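Local coordinates for protein endoribonuclease MazF4 (Mycobacterium tuberculosis, PDB 5XE2) that acts as the toxin of a type II toxin-antitoxin pair, an endoribonuclease that cuts single-stranded mRNA between the first two bases of the sequence UCGCU, at residues V54-A68 against L83-A97. Numbering follows the deposited sequence.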
ATOM      1  N   VAL A  54       9.216   8.850  -7.545  1.00 19.82           N
ATOM      2  CA  VAL A  54      10.493   9.276  -6.970  1.00 19.83           C
ATOM      3  C   VAL A  54      11.629   8.737  -7.838  1.00 19.51           C
ATOM      4  O   VAL A  54      11.792   7.534  -7.959  1.00 19.17           O
ATOM      5  CB  VAL A  54      10.666   8.770  -5.513  1.00 19.78           C
ATOM      6  CG1 VAL A  54      11.978   9.272  -4.919  1.00 20.32           C
ATOM      7  CG2 VAL A  54       9.491   9.215  -4.648  1.00 19.44           C
ATOM      8  N   ALA A  55      12.404   9.635  -8.438  1.00 19.28           N
ATOM      9  CA  ALA A  55      13.583   9.245  -9.201  1.00 19.89           C
ATOM     10  C   ALA A  55      14.698   8.810  -8.254  1.00 20.60           C
ATOM     11  O   ALA A  55      14.944   9.447  -7.223  1.00 20.76           O
ATOM     12  CB  ALA A  55      14.064  10.403 -10.082  1.00 19.97           C
ATOM     13  N   MET A  56      15.377   7.730  -8.615  1.00 21.43           N
ATOM     14  CA  MET A  56      16.581   7.321  -7.914  1.00 23.06           C
ATOM     15  C   MET A  56      17.658   8.364  -8.175  1.00 24.27           C
ATOM     16  O   MET A  56      17.663   9.011  -9.228  1.00 25.42           O
ATOM     17  CB  MET A  56      17.062   5.959  -8.404  1.00 23.21           C
ATOM     18  CG  MET A  56      16.130   4.796  -8.109  1.00 24.04           C
ATOM     19  SD  MET A  56      15.808   4.570  -6.345  1.00 23.81           S
ATOM     20  CE  MET A  56      15.188   2.901  -6.330  1.00 25.30           C
ATOM     21  N   GLY A  57      18.549   8.528  -7.206  1.00 25.20           N
ATOM     22  CA  GLY A  57      19.586   9.557  -7.246  1.00 26.44           C
ATOM     23  C   GLY A  57      20.968   8.980  -7.480  1.00 27.72           C
ATOM     24  O   GLY A  57      21.147   7.753  -7.471  1.00 26.24           O
ATOM     25  N   PRO A  58      21.969   9.863  -7.667  1.00 29.48           N
ATOM     26  CA  PRO A  58      23.312   9.403  -8.007  1.00 30.92           C
ATOM     27  C   PRO A  58      23.990   8.555  -6.925  1.00 31.98           C
ATOM     28  O   PRO A  58      24.955   7.874  -7.242  1.00 33.73           O
ATOM     29  CB  PRO A  58      24.084  10.707  -8.258  1.00 31.41           C
ATOM     30  CG  PRO A  58      23.345  11.746  -7.495  1.00 31.07           C
ATOM     31  CD  PRO A  58      21.902  11.332  -7.536  1.00 30.04           C
ATOM     32  N   SER A  59      23.489   8.585  -5.684  1.00 31.96           N
ATOM     33  CA  SER A  59      23.998   7.740  -4.596  1.00 31.60           C
ATOM     34  C   SER A  59      23.237   6.430  -4.393  1.00 29.79           C
ATOM     35  O   SER A  59      23.672   5.603  -3.598  1.00 28.33           O
ATOM     36  CB  SER A  59      23.993   8.530  -3.284  1.00 33.02           C
ATOM     37  OG  SER A  59      24.751   9.721  -3.420  1.00 34.28           O
ATOM     38  N   ASP A  60      22.104   6.241  -5.083  1.00 28.36           N
ATOM     39  CA  ASP A  60      21.312   5.016  -4.933  1.00 27.21           C
ATOM     40  C   ASP A  60      21.906   3.877  -5.756  1.00 28.91           C
ATOM     41  O   ASP A  60      22.616   4.131  -6.720  1.00 30.13           O
ATOM     42  CB  ASP A  60      19.848   5.245  -5.330  1.00 25.73           C
ATOM     43  CG  ASP A  60      19.111   6.081  -4.322  1.00 24.66           C
ATOM     44  OD1 ASP A  60      19.072   5.685  -3.138  1.00 22.98           O
ATOM     45  OD2 ASP A  60      18.602   7.148  -4.711  1.00 23.14           O
ATOM     46  N   PRO A  61      21.613   2.620  -5.378  1.00 30.17           N
ATOM     47  CA  PRO A  61      22.157   1.438  -6.060  1.00 30.91           C
ATOM     48  C   PRO A  61      21.558   1.116  -7.438  1.00 30.90           C
ATOM     49  O   PRO A  61      22.106   0.282  -8.161  1.00 30.29           O
ATOM     50  CB  PRO A  61      21.811   0.303  -5.089  1.00 31.16           C
ATOM     51  CG  PRO A  61      20.575   0.782  -4.412  1.00 31.60           C
ATOM     52  CD  PRO A  61      20.865   2.233  -4.166  1.00 30.84           C
ATOM     53  N   LEU A  62      20.427   1.730  -7.774  1.00 30.37           N
ATOM     54  CA  LEU A  62      19.720   1.435  -9.003  1.00 29.72           C
ATOM     55  C   LEU A  62      19.331   2.735  -9.688  1.00 28.70           C
ATOM     56  O   LEU A  62      19.221   3.783  -9.040  1.00 27.50           O
ATOM     57  CB  LEU A  62      18.474   0.608  -8.686  1.00 30.72           C
ATOM     58  CG  LEU A  62      18.724  -0.715  -7.942  1.00 31.36           C
ATOM     59  CD1 LEU A  62      17.516  -1.145  -7.132  1.00 32.58           C
ATOM     60  CD2 LEU A  62      19.150  -1.805  -8.911  1.00 31.49           C
ATOM     61  N   THR A  63      19.148   2.659 -11.004  1.00 26.77           N
ATOM     62  CA  THR A  63      18.604   3.776 -11.781  1.00 27.19           C
ATOM     63  C   THR A  63      17.072   3.643 -11.853  1.00 25.52           C
ATOM     64  O   THR A  63      16.491   2.717 -11.272  1.00 23.76           O
ATOM     65  CB  THR A  63      19.261   3.864 -13.181  1.00 28.30           C
ATOM     66  OG1 THR A  63      19.029   5.161 -13.746  1.00 33.67           O
ATOM     67  CG2 THR A  63      18.738   2.801 -14.139  1.00 27.83           C
ATOM     68  N   GLY A  64      16.421   4.574 -12.547  1.00 23.84           N
ATOM     69  CA  GLY A  64      14.971   4.532 -12.715  1.00 23.38           C
ATOM     70  C   GLY A  64      14.191   5.232 -11.614  1.00 22.01           C
ATOM     71  O   GLY A  64      14.701   6.154 -10.962  1.00 21.64           O
ATOM     72  N   TYR A  65      12.936   4.808 -11.436  1.00 21.05           N
ATOM     73  CA  TYR A  65      11.949   5.566 -10.674  1.00 20.98           C
ATOM     74  C   TYR A  65      11.106   4.634  -9.831  1.00 20.16           C
ATOM     75  O   TYR A  65      10.800   3.523 -10.262  1.00 20.59           O
ATOM     76  CB  TYR A  65      11.021   6.354 -11.619  1.00 21.66           C
ATOM     77  CG  TYR A  65      11.769   7.275 -12.553  1.00 22.94           C
ATOM     78  CD1 TYR A  65      12.367   6.768 -13.712  1.00 24.03           C
ATOM     79  CD2 TYR A  65      11.913   8.639 -12.274  1.00 23.17           C
ATOM     80  CE1 TYR A  65      13.083   7.584 -14.566  1.00 24.76           C
ATOM     81  CE2 TYR A  65      12.625   9.473 -13.135  1.00 24.57           C
ATOM     82  CZ  TYR A  65      13.210   8.932 -14.277  1.00 25.63           C
ATOM     83  OH  TYR A  65      13.929   9.710 -15.161  1.00 28.21           O
ATOM     84  N   VAL A  66      10.721   5.100  -8.643  1.00 18.30           N
ATOM     85  CA  VAL A  66       9.791   4.381  -7.780  1.00 17.96           C
ATOM     86  C   VAL A  66       8.380   4.904  -8.054  1.00 17.44           C
ATOM     87  O   VAL A  66       8.143   6.115  -7.979  1.00 17.12           O
ATOM     88  CB  VAL A  66      10.167   4.541  -6.284  1.00 17.99           C
ATOM     89  CG1 VAL A  66       9.073   4.011  -5.368  1.00 18.13           C
ATOM     90  CG2 VAL A  66      11.493   3.843  -6.001  1.00 18.13           C
ATOM     91  N   ASN A  67       7.466   3.998  -8.404  1.00 16.36           N
ATOM     92  CA  ASN A  67       6.036   4.330  -8.523  1.00 16.12           C
ATOM     93  C   ASN A  67       5.305   3.998  -7.208  1.00 15.90           C
ATOM     94  O   ASN A  67       4.896   2.852  -6.979  1.00 16.23           O
ATOM     95  CB  ASN A  67       5.420   3.594  -9.714  1.00 16.01           C
ATOM     96  CG  ASN A  67       3.916   3.822  -9.846  1.00 16.27           C
ATOM     97  OD1 ASN A  67       3.328   4.658  -9.164  1.00 16.03           O
ATOM     98  ND2 ASN A  67       3.287   3.056 -10.728  1.00 16.94           N
ATOM     99  N   ALA A  68       5.149   5.008  -6.352  1.00 15.68           N
ATOM    100  CA  ALA A  68       4.489   4.840  -5.042  1.00 15.66           C
ATOM    101  C   ALA A  68       2.975   4.673  -5.131  1.00 15.47           C
ATOM    102  O   ALA A  68       2.347   4.332  -4.130  1.00 15.38           O
ATOM    103  CB  ALA A  68       4.831   5.998  -4.112  1.00 15.71           C
ATOM    104  N   LEU A  83      18.796  -6.684  -4.853  1.00 31.86           N
ATOM    105  CA  LEU A  83      19.420  -5.719  -5.764  1.00 31.48           C
ATOM    106  C   LEU A  83      20.127  -4.543  -5.091  1.00 31.23           C
ATOM    107  O   LEU A  83      20.900  -3.840  -5.741  1.00 32.01           O
ATOM    108  CB  LEU A  83      18.371  -5.171  -6.725  1.00 31.54           C
ATOM    109  CG  LEU A  83      17.639  -6.172  -7.621  1.00 32.16           C
ATOM    110  CD1 LEU A  83      16.894  -5.417  -8.708  1.00 31.86           C
ATOM    111  CD2 LEU A  83      18.597  -7.183  -8.237  1.00 33.42           C
ATOM    112  N   GLY A  84      19.863  -4.326  -3.808  1.00 29.94           N
ATOM    113  CA  GLY A  84      20.495  -3.253  -3.069  1.00 29.32           C
ATOM    114  C   GLY A  84      19.515  -2.550  -2.159  1.00 28.72           C
ATOM    115  O   GLY A  84      18.364  -2.973  -2.008  1.00 27.57           O
ATOM    116  N   GLU A  85      20.003  -1.468  -1.565  1.00 27.82           N
ATOM    117  CA  GLU A  85      19.304  -0.729  -0.538  1.00 27.99           C
ATOM    118  C   GLU A  85      19.289   0.750  -0.912  1.00 26.84           C
ATOM    119  O   GLU A  85      20.334   1.341  -1.186  1.00 25.25           O
ATOM    120  CB  GLU A  85      20.012  -0.932   0.790  1.00 30.16           C
ATOM    121  CG  GLU A  85      19.266  -0.370   1.987  1.00 32.26           C
ATOM    122  CD  GLU A  85      19.894  -0.768   3.309  1.00 34.32           C
ATOM    123  OE1 GLU A  85      20.849  -1.584   3.312  1.00 35.14           O
ATOM    124  OE2 GLU A  85      19.421  -0.262   4.353  1.00 35.40           O
ATOM    125  N   VAL A  86      18.093   1.328  -0.919  1.00 24.34           N
ATOM    126  CA  VAL A  86      17.899   2.729  -1.257  1.00 23.52           C
ATOM    127  C   VAL A  86      18.433   3.601  -0.120  1.00 23.23           C
ATOM    128  O   VAL A  86      18.370   3.212   1.055  1.00 22.40           O
ATOM    129  CB  VAL A  86      16.401   2.984  -1.565  1.00 23.43           C
ATOM    130  CG1 VAL A  86      16.082   4.457  -1.667  1.00 23.68           C
ATOM    131  CG2 VAL A  86      16.029   2.283  -2.864  1.00 22.96           C
ATOM    132  N   THR A  87      18.983   4.762  -0.471  1.00 22.95           N
ATOM    133  CA  THR A  87      19.579   5.657   0.527  1.00 22.73           C
ATOM    134  C   THR A  87      18.490   6.226   1.450  1.00 23.68           C
ATOM    135  O   THR A  87      17.323   6.311   1.048  1.00 24.08           O
ATOM    136  CB  THR A  87      20.327   6.831  -0.122  1.00 21.98           C
ATOM    137  OG1 THR A  87      19.435   7.550  -0.979  1.00 21.95           O
ATOM    138  CG2 THR A  87      21.540   6.346  -0.919  1.00 22.17           C
ATOM    139  N   PRO A  88      18.855   6.594   2.696  1.00 24.54           N
ATOM    140  CA  PRO A  88      17.895   7.273   3.565  1.00 23.97           C
ATOM    141  C   PRO A  88      17.293   8.540   2.971  1.00 22.59           C
ATOM    142  O   PRO A  88      16.106   8.785   3.158  1.00 22.33           O
ATOM    143  CB  PRO A  88      18.725   7.599   4.803  1.00 25.30           C
ATOM    144  CG  PRO A  88      19.698   6.472   4.878  1.00 26.07           C
ATOM    145  CD  PRO A  88      20.053   6.169   3.448  1.00 25.75           C
ATOM    146  N   ALA A  89      18.098   9.330   2.259  1.00 21.21           N
ATOM    147  CA  ALA A  89      17.596  10.505   1.547  1.00 20.96           C
ATOM    148  C   ALA A  89      16.484  10.144   0.562  1.00 20.51           C
ATOM    149  O   ALA A  89      15.419  10.751   0.581  1.00 20.25           O
ATOM    150  CB  ALA A  89      18.727  11.214   0.807  1.00 21.71           C
ATOM    151  N   THR A  90      16.735   9.164  -0.301  1.00 20.13           N
ATOM    152  CA  THR A  90      15.716   8.751  -1.273  1.00 19.81           C
ATOM    153  C   THR A  90      14.492   8.127  -0.573  1.00 20.07           C
ATOM    154  O   THR A  90      13.365   8.363  -1.001  1.00 19.08           O
ATOM    155  CB  THR A  90      16.304   7.841  -2.368  1.00 19.74           C
ATOM    156  OG1 THR A  90      17.294   8.572  -3.104  1.00 18.99           O
ATOM    157  CG2 THR A  90      15.221   7.354  -3.354  1.00 19.95           C
ATOM    158  N   MET A  91      14.708   7.378   0.516  1.00 20.98           N
ATOM    159  CA  MET A  91      13.587   6.796   1.285  1.00 21.13           C
ATOM    160  C   MET A  91      12.659   7.851   1.887  1.00 21.21           C
ATOM    161  O   MET A  91      11.444   7.635   1.947  1.00 19.67           O
ATOM    162  CB  MET A  91      14.072   5.856   2.402  1.00 22.19           C
ATOM    163  CG  MET A  91      14.470   4.458   1.953  1.00 23.81           C
ATOM    164  SD  MET A  91      13.251   3.583   0.936  1.00 25.01           S
ATOM    165  CE  MET A  91      11.832   3.477   2.010  1.00 24.22           C
ATOM    166  N   ASN A  92      13.226   8.980   2.330  1.00 21.75           N
ATOM    167  CA  ASN A  92      12.424  10.091   2.861  1.00 22.23           C
ATOM    168  C   ASN A  92      11.483  10.675   1.826  1.00 21.50           C
ATOM    169  O   ASN A  92      10.346  11.001   2.148  1.00 21.85           O
ATOM    170  CB  ASN A  92      13.311  11.207   3.437  1.00 24.18           C
ATOM    171  CG  ASN A  92      13.853  10.880   4.820  1.00 26.19           C
ATOM    172  OD1 ASN A  92      13.263  10.103   5.572  1.00 29.38           O
ATOM    173  ND2 ASN A  92      14.978  11.484   5.168  1.00 26.99           N
ATOM    174  N   LYS A  93      11.959  10.806   0.588  1.00 20.86           N
ATOM    175  CA  LYS A  93      11.107  11.195  -0.544  1.00 19.93           C
ATOM    176  C   LYS A  93      10.026  10.147  -0.779  1.00 19.32           C
ATOM    177  O   LYS A  93       8.881  10.486  -1.048  1.00 18.11           O
ATOM    178  CB  LYS A  93      11.919  11.354  -1.834  1.00 20.16           C
ATOM    179  CG  LYS A  93      12.955  12.464  -1.816  1.00 21.07           C
ATOM    180  CD  LYS A  93      13.731  12.492  -3.126  1.00 21.25           C
ATOM    181  CE  LYS A  93      15.029  13.255  -2.993  1.00 21.93           C
ATOM    182  NZ  LYS A  93      15.826  13.212  -4.256  1.00 22.22           N
ATOM    183  N   ILE A  94      10.407   8.875  -0.685  1.00 18.70           N
ATOM    184  CA  ILE A  94       9.453   7.777  -0.836  1.00 18.46           C
ATOM    185  C   ILE A  94       8.385   7.828   0.255  1.00 18.22           C
ATOM    186  O   ILE A  94       7.217   7.600  -0.039  1.00 17.37           O
ATOM    187  CB  ILE A  94      10.153   6.398  -0.907  1.00 18.16           C
ATOM    188  CG1 ILE A  94      10.943   6.295  -2.214  1.00 18.57           C
ATOM    189  CG2 ILE A  94       9.140   5.253  -0.816  1.00 18.43           C
ATOM    190  CD1 ILE A  94      12.052   5.270  -2.184  1.00 18.68           C
ATOM    191  N   ASN A  95       8.766   8.156   1.493  1.00 18.17           N
ATOM    192  CA  ASN A  95       7.767   8.297   2.567  1.00 17.97           C
ATOM    193  C   ASN A  95       6.696   9.323   2.235  1.00 17.82           C
ATOM    194  O   ASN A  95       5.514   9.088   2.472  1.00 18.38           O
ATOM    195  CB  ASN A  95       8.405   8.685   3.896  1.00 18.06           C
ATOM    196  CG  ASN A  95       9.344   7.628   4.433  1.00 18.10           C
ATOM    197  OD1 ASN A  95       9.244   6.438   4.102  1.00 18.31           O
ATOM    198  ND2 ASN A  95      10.262   8.056   5.280  1.00 17.52           N
ATOM    199  N   THR A  96       7.118  10.461   1.688  1.00 17.27           N
ATOM    200  CA  THR A  96       6.190  11.533   1.323  1.00 17.40           C
ATOM    201  C   THR A  96       5.302  11.087   0.169  1.00 16.52           C
ATOM    202  O   THR A  96       4.093  11.317   0.196  1.00 15.58           O
ATOM    203  CB  THR A  96       6.949  12.824   0.951  1.00 17.91           C
ATOM    204  OG1 THR A  96       7.797  13.185   2.044  1.00 18.89           O
ATOM    205  CG2 THR A  96       5.980  13.974   0.665  1.00 18.71           C
ATOM    206  N   ALA A  97       5.916  10.444  -0.828  1.00 15.99           N
ATOM    207  CA  ALA A  97       5.198   9.924  -1.990  1.00 15.61           C
ATOM    208  C   ALA A  97       4.112   8.897  -1.602  1.00 15.73           C
ATOM    209  O   ALA A  97       2.975   8.961  -2.091  1.00 15.53           O
ATOM    210  CB  ALA A  97       6.187   9.317  -2.977  1.00 15.64           C
TER
HETATM  211  O   HOH W   1      16.342  10.665  -4.894  1.00 23.52           O
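D60 and the threonines T87 and T90 at the start of helix 88-101 show how one carboxylate can tie a loop to a helix N-terminus, here in the SH3-like barrel of the PemK/MazF family. The loop linking strands 54-55 and 65-67 contains a type I turn, G57 to D60, and D60 reaches from it to T87, the N-cap residue. From CB, CG lies anti to the carbonyl carbon (chi1 -72°), bringing the carboxylate to the helix start. OD1 takes two bonds from T87: the backbone N-H arrives nearly straight, at 2.8 Å and 174°, while OG1 approaches on the syn side, 34° out of the carboxylate plane. OD2 uses its syn lone pair for T90 OG1, at a short 2.5 Å, and its anti lone pair for G57 N within its own turn. Four donors thus fix the carboxylate's rotation, and T87 OG1 also caps T90 N.

Beyond this cluster the contact turns apolar. V54 lays its two methyls on the helix, CG1 on K93 CB and CG2 on A97 CB (3.7 Å), while M56 CE meets V86 CG2. One water donates to A55 O and T90 OG1 and accepts from K93 NZ at 2.7 Å.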